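Local coordinates for protein beta chain (Acipenser persicus, PDB 6IYH) that binds haem and, as the beta chain of a four-chain sturgeon haemoglobin, probably carries oxygen in the blood, at residues 5-10 / 76-81; 11-16 / 115-120. All coordinates share one frame; numbering follows the deposited sequence.

Both contacts are made by helix 4-14, the first helix of this globin chain: contact 1 uses its residues 5-10, and contact 2 takes over directly with residues 11-16, toward its C-terminal end. Their centres lie about 15 Å apart, and each is about 15 Å from the centre of the chain. The far partners come later in the chain, 76-81 following helix 57-75 and 115-120 closing helix 100-117, so the order along the chain is 5-10, 11-16, 76-81, 115-120 and the two connections cross. One N-terminal helix is thereby joined to two separate corners of the all-helical globin fold, both on its periphery rather than at the haem.

Contact 1. Residues 5-10 / 76-81; sequences SERFAI and HMDDVA
Arg-7 and Asp-78 form a salt bridge in which Arg-7 NH2 gives a hydrogen bond of 2.7 Å to Asp-78 OD1, with an N-H...O angle of 160°. The carboxylate oxygen accepts on its syn lone pair and lies near the guanidinium plane, yet the two flat groups are turned 70° against each other. Only Arg-7 NH2 bonds across the contact; Arg-7 NH1 stays 3.4 Å from the same Asp-78 OD1. Next to this charged pair, Met-77 points toward helix 4-14. Its CG comes within 3.8 Å of Arg-7 NH1, and farther along the thioether its CE reaches 3.7 Å from Ile-10 CD1, the two methyl groups meeting tip to tip. Met-77 CE also rests 4.0 Å from Arg-7 CG, so the aliphatic root of the arginine shares this apolar patch.

In the globin fold this is where the first helix, 4-14, meets the turn between helix 57-75 and the short helix 80-83, in family terms the A helix against the EF corner. That corner is a type I beta turn from His-76 to Asp-79, drawn together by the 2.8 Å bond from Asp-79 N to His-76 O, and it places Met-77 and Asp-78 side by side. Asp-79 then serves as N-cap of the following helix, its OD1 accepting from the backbone N of Asp-82. On the facing helix, Arg-7 carries its chain extended from CG to NE (chi2 -177°), which brings the guanidinium out to the aspartate. Trp-2 touches Arg-7, Ile-10 and Asp-78, and its NE1 is hydrogen-bonded to Met-77 O. Deeper in, Ile-10 packs on Ile-74 of helix 57-75 and on Trp-129 of helix 123-142.

Contact 2. Residues 11-16 / 115-120; sequences TTLWAK and ATFGTA
Leu-13 and Phe-117 have the nearest CA atoms of the two segments, 8.6 Å apart, where the last part of helix 4-14 and the residues after it meet the end of helix 100-117. On the second segment the helix breaks at Gly-118, whose positive phi (52°) turns the chain into a short 3-10 segment at 119-120; Ala-120 N returns a 3.2 Å hydrogen bond to Phe-117 O. With no hydrogen bond across the gap, the contact rests on the Phe-117 ring. Leu-13 covers one face of it in a CH-pi contact: Leu-13 CG stands 4.0 Å from the Phe-117 ring centroid, only 16° off the ring normal. The closest touch is off-centre, Leu-13 CD2 to Phe-117 CE2 at 3.6 Å. The leucine branch gets there because chi1 of -170° sets CG opposite the backbone N. Lys-16 meets the ring edge-on instead, its CB in the ring plane and 3.8 Å from Phe-117 CE1, while its extended chain leads the amine away. Thr-116 CG2 lies over the opposite face, so the ring is held between a leucine and its own neighbour in sequence. An alanine in place of Phe-117 would probably leave Leu-13 without the ring it packs on and open a gap between the two segments. Around the ring, Phe-117 also touches Val-17 in the connection to helix 19-33, and Leu-13 continues onto Tyr-121 and onto Val-125 and Trp-129 of helix 123-142, while Trp-14 lies on Trp-129 and on Leu-67, Val-70 and Ile-74 of helix 57-75.

Contact 1. Residues 5-10 / 76-81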
ATOM      1  N   SER B   5      26.796   8.809  11.508  1.00 26.79           N
ATOM      2  CA  SER B   5      26.758   7.375  11.547  1.00 27.67           C
ATOM      3  C   SER B   5      26.018   6.772  10.315  1.00 26.31           C
ATOM      4  O   SER B   5      26.438   5.712   9.775  1.00 24.38           O
ATOM      5  CB  SER B   5      26.095   6.911  12.787  1.00 27.68           C
ATOM      6  OG  SER B   5      26.124   5.534  12.770  1.00 36.98           O
ATOM      7  N   GLU B   6      24.909   7.395   9.941  1.00 25.62           N
ATOM      8  CA  GLU B   6      24.118   6.925   8.764  1.00 23.56           C
ATOM      9  C   GLU B   6      24.926   7.085   7.511  1.00 23.89           C
ATOM     10  O   GLU B   6      25.010   6.136   6.687  1.00 24.13           O
ATOM     11  CB  GLU B   6      22.804   7.676   8.616  1.00 22.15           C
ATOM     12  CG  GLU B   6      21.752   7.258   9.622  1.00 21.93           C
ATOM     13  CD  GLU B   6      20.587   8.245   9.701  1.00 18.61           C
ATOM     14  OE1 GLU B   6      20.639   9.361   9.198  1.00 19.54           O
ATOM     15  OE2 GLU B   6      19.612   7.879  10.295  1.00 21.35           O
ATOM     16  N   ARG B   7      25.544   8.252   7.343  1.00 23.13           N
ATOM     17  CA  ARG B   7      26.361   8.533   6.183  1.00 25.47           C
ATOM     18  C   ARG B   7      27.465   7.523   5.993  1.00 27.92           C
ATOM     19  O   ARG B   7      27.718   7.064   4.882  1.00 25.38           O
ATOM     20  CB  ARG B   7      27.041   9.881   6.292  1.00 29.64           C
ATOM     21  CG  ARG B   7      26.219  11.020   5.824  1.00 33.66           C
ATOM     22  CD  ARG B   7      27.016  12.302   5.900  1.00 32.94           C
ATOM     23  NE  ARG B   7      26.083  13.417   5.929  1.00 34.15           N
ATOM     24  CZ  ARG B   7      25.515  13.965   4.871  1.00 30.36           C
ATOM     25  NH1 ARG B   7      25.802  13.545   3.649  1.00 34.70           N
ATOM     26  NH2 ARG B   7      24.691  14.998   5.034  1.00 29.96           N
ATOM     27  N   PHE B   8      28.080   7.164   7.117  1.00 28.47           N
ATOM     28  CA  PHE B   8      29.137   6.206   7.161  1.00 29.12           C
ATOM     29  C   PHE B   8      28.682   4.802   6.825  1.00 26.20           C
ATOM     30  O   PHE B   8      29.366   4.106   6.080  1.00 22.00           O
ATOM     31  CB  PHE B   8      29.716   6.166   8.571  1.00 30.22           C
ATOM     32  CG  PHE B   8      30.853   5.209   8.724  1.00 32.56           C
ATOM     33  CD1 PHE B   8      32.102   5.522   8.235  1.00 34.10           C
ATOM     34  CD2 PHE B   8      30.662   3.991   9.335  1.00 35.25           C
ATOM     35  CE1 PHE B   8      33.131   4.651   8.409  1.00 35.55           C
ATOM     36  CE2 PHE B   8      31.688   3.099   9.489  1.00 39.01           C
ATOM     37  CZ  PHE B   8      32.925   3.437   9.044  1.00 38.04           C
ATOM     38  N   ALA B   9      27.565   4.373   7.406  1.00 21.60           N
ATOM     39  CA  ALA B   9      26.950   3.069   7.110  1.00 21.79           C
ATOM     40  C   ALA B   9      26.676   2.928   5.610  1.00 19.97           C
ATOM     41  O   ALA B   9      26.939   1.860   5.059  1.00 19.19           O
ATOM     42  CB  ALA B   9      25.661   2.875   7.936  1.00 22.33           C
ATOM     43  N   ILE B  10      26.201   3.983   4.977  1.00 19.06           N
ATOM     44  CA  ILE B  10      25.881   3.989   3.549  1.00 22.18           C
ATOM     45  C   ILE B  10      27.146   3.973   2.692  1.00 23.01           C
ATOM     46  O   ILE B  10      27.298   3.054   1.875  1.00 22.37           O
ATOM     47  CB  ILE B  10      24.998   5.200   3.165  1.00 22.77           C
ATOM     48  CG1 ILE B  10      23.655   5.044   3.850  1.00 22.25           C
ATOM     49  CG2 ILE B  10      24.831   5.342   1.657  1.00 22.28           C
ATOM     50  CD1 ILE B  10      22.809   6.299   3.788  1.00 26.72           C
ATOM     51  N   HIS B  76      24.166  12.435  -4.333  1.00 21.77           N
ATOM     52  CA  HIS B  76      23.251  13.529  -4.048  1.00 24.02           C
ATOM     53  C   HIS B  76      22.363  13.310  -2.842  1.00 21.37           C
ATOM     54  O   HIS B  76      21.222  13.792  -2.797  1.00 22.73           O
ATOM     55  CB  HIS B  76      22.408  13.805  -5.288  1.00 25.67           C
ATOM     56  CG  HIS B  76      23.185  14.317  -6.459  1.00 31.30           C
ATOM     57  ND1 HIS B  76      23.770  13.483  -7.394  1.00 35.11           N
ATOM     58  CD2 HIS B  76      23.460  15.580  -6.857  1.00 34.50           C
ATOM     59  CE1 HIS B  76      24.360  14.216  -8.326  1.00 36.14           C
ATOM     60  NE2 HIS B  76      24.178  15.493  -8.027  1.00 34.92           N
ATOM     61  N   MET B  77      22.860  12.644  -1.834  1.00 21.32           N
ATOM     62  CA  MET B  77      21.950  12.154  -0.782  1.00 22.43           C
ATOM     63  C   MET B  77      21.332  13.285   0.039  1.00 24.58           C
ATOM     64  O   MET B  77      20.340  13.058   0.750  1.00 22.93           O
ATOM     65  CB  MET B  77      22.589  11.151   0.154  1.00 24.27           C
ATOM     66  CG  MET B  77      23.769  11.614   1.025  1.00 25.29           C
ATOM     67  SD  MET B  77      24.743  10.206   1.701  1.00 27.09           S
ATOM     68  CE  MET B  77      23.667   9.790   3.033  1.00 25.01           C
ATOM     69  N   ASP B  78      21.951  14.468  -0.019  1.00 25.48           N
ATOM     70  CA  ASP B  78      21.357  15.639   0.636  1.00 26.92           C
ATOM     71  C   ASP B  78      20.196  16.195  -0.159  1.00 27.70           C
ATOM     72  O   ASP B  78      19.416  16.889   0.406  1.00 33.27           O
ATOM     73  CB  ASP B  78      22.369  16.743   0.908  1.00 28.22           C
ATOM     74  CG  ASP B  78      23.443  16.331   1.856  1.00 33.28           C
ATOM     75  OD1 ASP B  78      23.209  15.615   2.843  1.00 32.96           O
ATOM     76  OD2 ASP B  78      24.588  16.766   1.617  1.00 50.27           O
ATOM     77  N   ASP B  79      20.050  15.916  -1.441  1.00 27.32           N
ATOM     78  CA  ASP B  79      18.799  16.253  -2.111  1.00 30.63           C
ATOM     79  C   ASP B  79      18.523  15.353  -3.305  1.00 24.97           C
ATOM     80  O   ASP B  79      18.700  15.743  -4.454  1.00 19.99           O
ATOM     81  CB  ASP B  79      18.794  17.741  -2.518  1.00 35.01           C
ATOM     82  CG  ASP B  79      17.398  18.244  -2.937  1.00 38.43           C
ATOM     83  OD1 ASP B  79      16.417  17.461  -3.007  1.00 36.98           O
ATOM     84  OD2 ASP B  79      17.301  19.458  -3.219  1.00 39.41           O
ATOM     85  N   VAL B  80      18.054  14.142  -3.004  1.00 23.62           N
ATOM     86  CA  VAL B  80      17.797  13.164  -4.081  1.00 21.21           C
ATOM     87  C   VAL B  80      16.601  13.610  -4.930  1.00 21.94           C
ATOM     88  O   VAL B  80      16.630  13.441  -6.144  1.00 20.05           O
ATOM     89  CB  VAL B  80      17.528  11.782  -3.489  1.00 22.17           C
ATOM     90  CG1 VAL B  80      17.243  10.731  -4.565  1.00 19.75           C
ATOM     91  CG2 VAL B  80      18.658  11.324  -2.608  1.00 20.84           C
ATOM     92  N   ALA B  81      15.556  14.206  -4.330  1.00 24.51           N
ATOM     93  CA  ALA B  81      14.362  14.708  -5.125  1.00 26.11           C
ATOM     94  C   ALA B  81      14.774  15.582  -6.305  1.00 23.83           C
ATOM     95  O   ALA B  81      14.422  15.319  -7.466  1.00 22.33           O
ATOM     96  CB  ALA B  81      13.367  15.473  -4.233  1.00 25.76           C
TER

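Contact 2. Residues 11-16 / 115-120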
ATOM      1  N   THR B  11      28.061   4.933   2.904  1.00 21.95           N
ATOM      2  CA  THR B  11      29.223   5.061   2.012  1.00 23.72           C
ATOM      3  C   THR B  11      30.224   3.888   2.225  1.00 20.29           C
ATOM      4  O   THR B  11      30.796   3.400   1.218  1.00 21.22           O
ATOM      5  CB  THR B  11      29.870   6.432   2.125  1.00 25.90           C
ATOM      6  OG1 THR B  11      30.274   6.575   3.470  1.00 28.04           O
ATOM      7  CG2 THR B  11      28.902   7.515   1.737  1.00 29.06           C
ATOM      8  N   THR B  12      30.348   3.322   3.435  1.00 21.86           N
ATOM      9  CA  THR B  12      31.248   2.162   3.616  1.00 26.06           C
ATOM     10  C   THR B  12      30.713   0.915   2.953  1.00 21.57           C
ATOM     11  O   THR B  12      31.467   0.164   2.352  1.00 19.13           O
ATOM     12  CB  THR B  12      31.667   1.798   5.062  1.00 29.61           C
ATOM     13  OG1 THR B  12      30.571   1.263   5.777  1.00 38.57           O
ATOM     14  CG2 THR B  12      32.111   3.025   5.817  1.00 29.37           C
ATOM     15  N   LEU B  13      29.417   0.672   3.085  1.00 18.20           N
ATOM     16  CA  LEU B  13      28.864  -0.502   2.430  1.00 15.01           C
ATOM     17  C   LEU B  13      28.910  -0.311   0.928  1.00 13.11           C
ATOM     18  O   LEU B  13      29.224  -1.262   0.211  1.00 12.39           O
ATOM     19  CB  LEU B  13      27.406  -0.737   2.920  1.00 17.21           C
ATOM     20  CG  LEU B  13      26.852  -2.087   2.467  1.00 20.34           C
ATOM     21  CD1 LEU B  13      25.754  -2.649   3.384  1.00 22.11           C
ATOM     22  CD2 LEU B  13      26.106  -1.908   1.151  1.00 21.44           C
ATOM     23  N   TRP B  14      28.634   0.892   0.431  1.00 12.23           N
ATOM     24  CA  TRP B  14      28.597   1.183  -1.000  1.00 12.06           C
ATOM     25  C   TRP B  14      29.940   0.928  -1.626  1.00 12.03           C
ATOM     26  O   TRP B  14      30.038   0.416  -2.748  1.00 12.38           O
ATOM     27  CB  TRP B  14      28.170   2.583  -1.317  1.00 12.79           C
ATOM     28  CG  TRP B  14      27.972   2.826  -2.730  1.00 12.43           C
ATOM     29  CD1 TRP B  14      28.676   3.613  -3.560  1.00 14.78           C
ATOM     30  CD2 TRP B  14      26.942   2.200  -3.556  1.00 14.12           C
ATOM     31  NE1 TRP B  14      28.196   3.507  -4.827  1.00 16.66           N
ATOM     32  CE2 TRP B  14      27.112   2.685  -4.852  1.00 13.97           C
ATOM     33  CE3 TRP B  14      25.932   1.257  -3.301  1.00 14.52           C
ATOM     34  CZ2 TRP B  14      26.294   2.272  -5.939  1.00 15.53           C
ATOM     35  CZ3 TRP B  14      25.070   0.909  -4.368  1.00 13.15           C
ATOM     36  CH2 TRP B  14      25.275   1.401  -5.635  1.00 14.07           C
ATOM     37  N   ALA B  15      30.995   1.230  -0.867  1.00 13.07           N
ATOM     38  CA  ALA B  15      32.344   1.028  -1.415  1.00 14.12           C
ATOM     39  C   ALA B  15      32.658  -0.435  -1.709  1.00 14.02           C
ATOM     40  O   ALA B  15      33.628  -0.721  -2.448  1.00 13.51           O
ATOM     41  CB  ALA B  15      33.369   1.602  -0.451  1.00 15.19           C
ATOM     42  N   LYS B  16      31.870  -1.385  -1.188  1.00 12.28           N
ATOM     43  CA  LYS B  16      32.074  -2.785  -1.424  1.00 13.54           C
ATOM     44  C   LYS B  16      30.954  -3.380  -2.316  1.00 11.82           C
ATOM     45  O   LYS B  16      30.935  -4.575  -2.472  1.00 11.75           O
ATOM     46  CB  LYS B  16      32.064  -3.570  -0.136  1.00 16.21           C
ATOM     47  CG  LYS B  16      33.147  -3.156   0.833  1.00 20.02           C
ATOM     48  CD  LYS B  16      33.146  -4.053   2.061  1.00 23.41           C
ATOM     49  CE  LYS B  16      34.574  -3.992   2.594  1.00 27.91           C
ATOM     50  NZ  LYS B  16      34.676  -4.505   3.980  1.00 32.55           N
ATOM     51  N   ALA B 115      21.722 -10.597   1.802  1.00 10.84           N
ATOM     52  CA  ALA B 115      22.299 -11.849   1.259  1.00 10.94           C
ATOM     53  C   ALA B 115      23.805 -11.676   0.947  1.00 10.91           C
ATOM     54  O   ALA B 115      24.603 -12.625   1.203  1.00 13.19           O
ATOM     55  CB  ALA B 115      21.516 -12.313   0.035  1.00 11.13           C
ATOM     56  N   THR B 116      24.163 -10.501   0.463  1.00 10.55           N
ATOM     57  CA  THR B 116      25.490 -10.221   0.002  1.00 10.86           C
ATOM     58  C   THR B 116      26.449  -9.976   1.184  1.00 11.97           C
ATOM     59  O   THR B 116      27.627 -10.393   1.119  1.00 13.93           O
ATOM     60  CB  THR B 116      25.482  -8.979  -0.932  1.00 12.55           C
ATOM     61  OG1 THR B 116      24.697  -9.282  -2.130  1.00 12.90           O
ATOM     62  CG2 THR B 116      26.890  -8.575  -1.390  1.00 13.94           C
ATOM     63  N   PHE B 117      25.995  -9.277   2.225  1.00 12.08           N
ATOM     64  CA  PHE B 117      26.872  -8.803   3.310  1.00 12.10           C
ATOM     65  C   PHE B 117      26.756  -9.609   4.574  1.00 14.52           C
ATOM     66  O   PHE B 117      27.681  -9.508   5.424  1.00 14.28           O
ATOM     67  CB  PHE B 117      26.703  -7.305   3.532  1.00 13.64           C
ATOM     68  CG  PHE B 117      27.279  -6.505   2.429  1.00 14.21           C
ATOM     69  CD1 PHE B 117      28.683  -6.234   2.393  1.00 15.46           C
ATOM     70  CD2 PHE B 117      26.482  -6.021   1.398  1.00 13.35           C
ATOM     71  CE1 PHE B 117      29.203  -5.523   1.315  1.00 16.38           C
ATOM     72  CE2 PHE B 117      26.993  -5.276   0.382  1.00 15.72           C
ATOM     73  CZ  PHE B 117      28.392  -5.070   0.309  1.00 15.45           C
ATOM     74  N   GLY B 118      25.738 -10.475   4.669  1.00 14.84           N
ATOM     75  CA  GLY B 118      25.563 -11.325   5.873  1.00 15.33           C
ATOM     76  C   GLY B 118      25.573 -10.485   7.144  1.00 15.06           C
ATOM     77  O   GLY B 118      24.903  -9.419   7.236  1.00 14.60           O
ATOM     78  N   THR B 119      26.366 -10.909   8.150  1.00 16.59           N
ATOM     79  CA  THR B 119      26.287 -10.330   9.481  1.00 18.78           C
ATOM     80  C   THR B 119      26.816  -8.944   9.495  1.00 16.47           C
ATOM     81  O   THR B 119      26.499  -8.160  10.363  1.00 17.19           O
ATOM     82  CB  THR B 119      27.035 -11.202  10.516  1.00 22.31           C
ATOM     83  OG1 THR B 119      28.336 -11.375  10.019  1.00 21.69           O
ATOM     84  CG2 THR B 119      26.333 -12.560  10.647  1.00 25.26           C
ATOM     85  N   ALA B 120      27.525  -8.537   8.467  1.00 17.32           N
ATOM     86  CA  ALA B 120      27.900  -7.136   8.314  1.00 15.56           C
ATOM     87  C   ALA B 120      26.748  -6.147   8.078  1.00 15.89           C
ATOM     88  O   ALA B 120      26.894  -4.881   8.211  1.00 15.06           O
ATOM     89  CB  ALA B 120      28.887  -6.986   7.190  1.00 18.11           C
TER